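Local coordinates for protein 11S globulin (PDB 5WXU) that binds the plant hormone auxin (indole-3-acetic acid) and sequesters it, and probably serves as a seed storage protein of the 11S globulin family, at the interface of chains A and B. Residues are numbered along the deposited sequence; one frame, centred on the assembly and turned at random. Chains: chain A/B, 11S globulin.

Contact 1: the interface of chains A and B. Residues chain A 127-128; chain B 309, 422, 453-454, 459, 462.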
# COMPACT_ATOMS: atom_id res chain seq x y z
N PHE A 127 -37.89 17.27 1.51
CA PHE A 127 -38.28 18.46 2.21
C PHE A 127 -39.80 18.70 2.12
O PHE A 127 -40.27 19.78 2.42
CB PHE A 127 -37.49 19.60 1.62
CG PHE A 127 -36.01 19.41 1.81
CD1 PHE A 127 -35.42 19.70 3.04
CD2 PHE A 127 -35.23 18.82 0.83
CE1 PHE A 127 -34.06 19.53 3.26
CE2 PHE A 127 -33.85 18.63 1.05
CZ PHE A 127 -33.28 18.99 2.26
N HIS A 128 -40.54 17.70 1.71
CA HIS A 128 -42.02 17.80 1.62
C HIS A 128 -42.62 16.61 2.32
O HIS A 128 -41.96 15.59 2.42
CB HIS A 128 -42.42 17.76 0.15
CG HIS A 128 -41.82 18.85 -0.65
ND1 HIS A 128 -42.35 20.13 -0.69
CD2 HIS A 128 -40.69 18.89 -1.40
CE1 HIS A 128 -41.59 20.89 -1.46
NE2 HIS A 128 -40.58 20.16 -1.92
N THR B 309 -32.64 13.76 -3.79
CA THR B 309 -33.52 14.82 -3.23
C THR B 309 -34.87 14.67 -3.88
O THR B 309 -34.97 14.69 -5.15
CB THR B 309 -32.95 16.17 -3.58
OG1 THR B 309 -31.71 16.28 -2.92
CG2 THR B 309 -33.84 17.25 -3.08
N ARG B 422 -25.59 21.90 2.03
CA ARG B 422 -25.02 21.54 3.29
C ARG B 422 -23.56 21.24 3.29
O ARG B 422 -22.90 21.43 4.34
CB ARG B 422 -25.78 20.39 4.00
CG ARG B 422 -27.20 20.76 4.35
CD ARG B 422 -27.83 19.93 5.44
NE ARG B 422 -27.64 18.50 5.35
CZ ARG B 422 -28.38 17.63 4.62
NH1 ARG B 422 -29.26 18.01 3.66
NH2 ARG B 422 -28.12 16.33 4.78
N GLU B 453 -31.00 23.91 2.02
CA GLU B 453 -30.78 22.83 2.99
C GLU B 453 -30.39 21.54 2.31
O GLU B 453 -30.09 20.56 3.00
CB GLU B 453 -32.09 22.55 3.75
CG GLU B 453 -32.66 23.72 4.52
CD GLU B 453 -34.13 23.52 4.93
OE1 GLU B 453 -34.45 22.45 5.57
OE2 GLU B 453 -34.94 24.43 4.61
N GLU B 454 -30.39 21.51 0.98
CA GLU B 454 -30.05 20.26 0.24
C GLU B 454 -28.57 20.00 0.19
O GLU B 454 -27.74 20.95 0.39
CB GLU B 454 -30.56 20.27 -1.20
CG GLU B 454 -32.02 20.63 -1.44
CD GLU B 454 -32.29 22.13 -1.65
OE1 GLU B 454 -31.67 22.99 -0.97
OE2 GLU B 454 -33.13 22.40 -2.51
N ASP B 459 -33.86 20.96 -4.91
CA ASP B 459 -35.35 20.83 -5.06
C ASP B 459 -35.83 22.08 -5.78
O ASP B 459 -35.56 23.18 -5.25
CB ASP B 459 -35.97 20.74 -3.67
CG ASP B 459 -37.49 20.55 -3.67
OD1 ASP B 459 -38.19 20.82 -4.67
OD2 ASP B 459 -37.98 20.11 -2.61
N LEU B 462 -38.05 24.13 -3.21
CA LEU B 462 -37.65 23.97 -1.79
C LEU B 462 -38.49 24.91 -0.93
O LEU B 462 -38.50 26.10 -1.24
CB LEU B 462 -36.19 24.36 -1.59
CG LEU B 462 -35.65 24.18 -0.17
CD1 LEU B 462 -35.55 22.67 0.09
CD2 LEU B 462 -34.30 24.88 0.05
O HOH W 1 -37.63 17.56 -1.38
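A:Phe127 pushes its ring into a pocket on chain B lined by B:Leu462, B:Glu453 and B:Glu454. The apolar contacts come first. B:Leu462 lays its CD1 methyl over one face of the ring, toward the rim, 3.7 Å from A:Phe127 CG. Its CG is anti to the backbone N (chi1 -178°), which points the branched end at the ring. The two glutamates work through their carbon chains. B:Glu453 CB meets the far part of the ring at A:Phe127 CE1, 3.6 Å away. Its carboxylate plane stands almost perpendicular to the ring, with OE1 also near CE1. B:Glu454 bends at chi2 (89°) and brings its CG to within 3.7 Å of A:Phe127 CE2. The B:Thr309 methyl CG2 stands off the rim of the ring, 4.3 Å from A:Phe127 CE2. An alanine in place of A:Phe127 would probably leave a gap over B:Leu462 and the two glutamate chains, and strip the B:Leu462 methyl of its aromatic partner.

Polar contacts lie beside the ring. A:His128 NE2 donates a hydrogen bond to the carboxylate oxygen B:Asp459 OD2 at 2.7 Å. The oxygen uses its syn lone pair, but the bond is bent and lies somewhat out of the imidazole plane. The same OD2 also meets water 1, which links it to the backbone N of A:Phe127. A nearby carboxylate is likely to favour a protonated histidine.

Second-shell bonds hold the chain B side. B:Arg422 NH1 donates to the carbonyl O of B:Glu453 at 2.8 Å, in both the guanidinium and carbonyl planes. This fixes the backbone next to A:Phe127 CZ. The backbone N of B:Asp459 bonds to B:Glu454 OE2 at 2.9 Å, tying the two acidic residues together.

In the fold, A:Phe127 and A:His128 directly follow strand 124-126. Their main partners come from the C-terminal region of chain B, around strand 457-458, while B:Thr309 ends strand 307-309.

Contact 2: the interface of chains A and B. Residues chain A 306, 317, 319, 322; chain B 150, 288-289, 292.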
# COMPACT_ATOMS: atom_id res chain seq x y z
N ASP A 306 -18.61 -17.14 -12.73
CA ASP A 306 -17.18 -16.98 -13.07
C ASP A 306 -16.62 -18.30 -13.65
O ASP A 306 -15.68 -18.26 -14.42
CB ASP A 306 -16.45 -16.58 -11.84
CG ASP A 306 -16.88 -15.18 -11.35
OD1 ASP A 306 -16.91 -14.21 -12.18
OD2 ASP A 306 -17.21 -15.09 -10.14
N THR A 317 -18.01 -16.28 -7.63
CA THR A 317 -17.13 -15.98 -6.50
C THR A 317 -17.24 -14.50 -6.19
O THR A 317 -17.52 -13.71 -7.07
CB THR A 317 -15.65 -16.35 -6.76
OG1 THR A 317 -15.20 -15.62 -7.86
CG2 THR A 317 -15.53 -17.80 -7.10
N ASN A 319 -15.10 -11.68 -4.00
CA ASN A 319 -13.91 -11.32 -3.24
C ASN A 319 -13.57 -9.87 -3.53
O ASN A 319 -14.34 -9.14 -4.19
CB ASN A 319 -12.73 -12.22 -3.60
CG ASN A 319 -12.49 -12.27 -5.07
OD1 ASN A 319 -12.40 -11.23 -5.74
ND2 ASN A 319 -12.45 -13.47 -5.60
N ASN A 322 -13.97 -7.95 -6.72
CA ASN A 322 -15.40 -7.74 -7.05
C ASN A 322 -16.07 -6.64 -6.15
O ASN A 322 -16.81 -5.75 -6.68
CB ASN A 322 -16.20 -9.09 -6.95
CG ASN A 322 -15.51 -10.30 -7.62
OD1 ASN A 322 -15.43 -11.46 -7.07
ND2 ASN A 322 -14.98 -10.05 -8.82
N LYS B 150 -14.79 -15.83 -19.65
CA LYS B 150 -16.07 -15.30 -19.23
C LYS B 150 -16.59 -14.29 -20.21
O LYS B 150 -15.84 -13.44 -20.69
CB LYS B 150 -15.94 -14.62 -17.85
CG LYS B 150 -17.20 -13.91 -17.40
CD LYS B 150 -17.20 -13.57 -15.91
CE LYS B 150 -18.60 -13.19 -15.48
NZ LYS B 150 -18.76 -13.17 -14.00
N GLU B 288 -10.04 -17.94 -9.57
CA GLU B 288 -11.11 -17.50 -8.71
C GLU B 288 -10.98 -16.08 -8.18
O GLU B 288 -11.92 -15.56 -7.65
CB GLU B 288 -11.16 -18.33 -7.45
CG GLU B 288 -11.34 -19.81 -7.58
CD GLU B 288 -11.15 -20.45 -6.19
OE1 GLU B 288 -9.97 -20.62 -5.72
OE2 GLU B 288 -12.23 -20.74 -5.58
N THR B 289 -9.84 -15.45 -8.36
CA THR B 289 -9.61 -14.13 -7.81
C THR B 289 -9.30 -13.14 -8.91
O THR B 289 -10.24 -12.55 -9.49
CB THR B 289 -8.53 -14.23 -6.74
OG1 THR B 289 -7.34 -14.76 -7.31
CG2 THR B 289 -9.04 -15.12 -5.59
N THR B 292 -11.15 -13.11 -12.23
CA THR B 292 -12.61 -12.74 -12.03
C THR B 292 -13.01 -11.33 -11.81
O THR B 292 -14.19 -11.10 -11.41
CB THR B 292 -13.21 -13.44 -10.73
OG1 THR B 292 -12.75 -12.85 -9.44
CG2 THR B 292 -12.97 -14.88 -10.92
O HOH W 2 -16.77 -11.71 -11.02
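B:Lys150 reaches A:Asp306 with an extended chain and forms a salt bridge between the subunits of this bicupin 11S globulin. Its NZ lies 2.8 Å from A:Asp306 OD1 and approaches from above the carboxylate plane. The other oxygen, OD2, is held within chain A. It takes the backbone N of A:Thr317 nearly along its C-O axis. This bond does most to fix the carboxylate's rotation and turn OD1 toward chain B. The A:Thr317 hydroxyl OG1 meets OD2 from above the plane.

B:Thr292 lies roughly at right angles to A:Asp306, A:Thr317 and A:Asn322. Its CG2 methyl faces A:Asp306 CG at 3.9 Å. Its hydroxyl OG1 donates to the B:Thr289 carbonyl O, 2.5 Å away, in the carbonyl plane and on a lone pair of that oxygen.

The A:Asn322 amide spans the seam. Its ND2 donates to the B:Thr292 carbonyl O at 2.9 Å, coming from above the carbonyl plane. At its other end OD1 accepts from the backbone N of A:Asn319 at 3.1 Å, which fixes the direction of the amide. Water 2 joins the B:Thr292 carbonyl O to A:Asp306 OD1.

A:Thr317 OG1 lies 3.3 Å from the carbonyl O of B:Glu288, tilted from the carbonyl plane. It sits between its backbone N and carbonyl carbon (chi1 60°), with one hydrogen to share between this oxygen and A:Asp306 OD2. A:Asn319 ND2 adds a weak bond to the same carbonyl at 3.0 Å.

The C-alpha centres of contact 1 and contact 2 lie about 41 Å apart on one two-fold symmetric interface. They share no residue, and each recurs with the chains exchanged. B:Thr309 in contact 1 lies in strand 307-309, the strand that in chain A directly follows A:Asp306 of contact 2. One short stretch therefore serves both patches. Contact 1 sets a segment of the first cupin region against the partner's C-terminal region, round an aromatic ring. Contact 2 is mainly polar and sets second-cupin residues against B:Lys150 and two 3-10 helices. Together they brace separated parts of neighbouring subunits, in keeping with the hexamer.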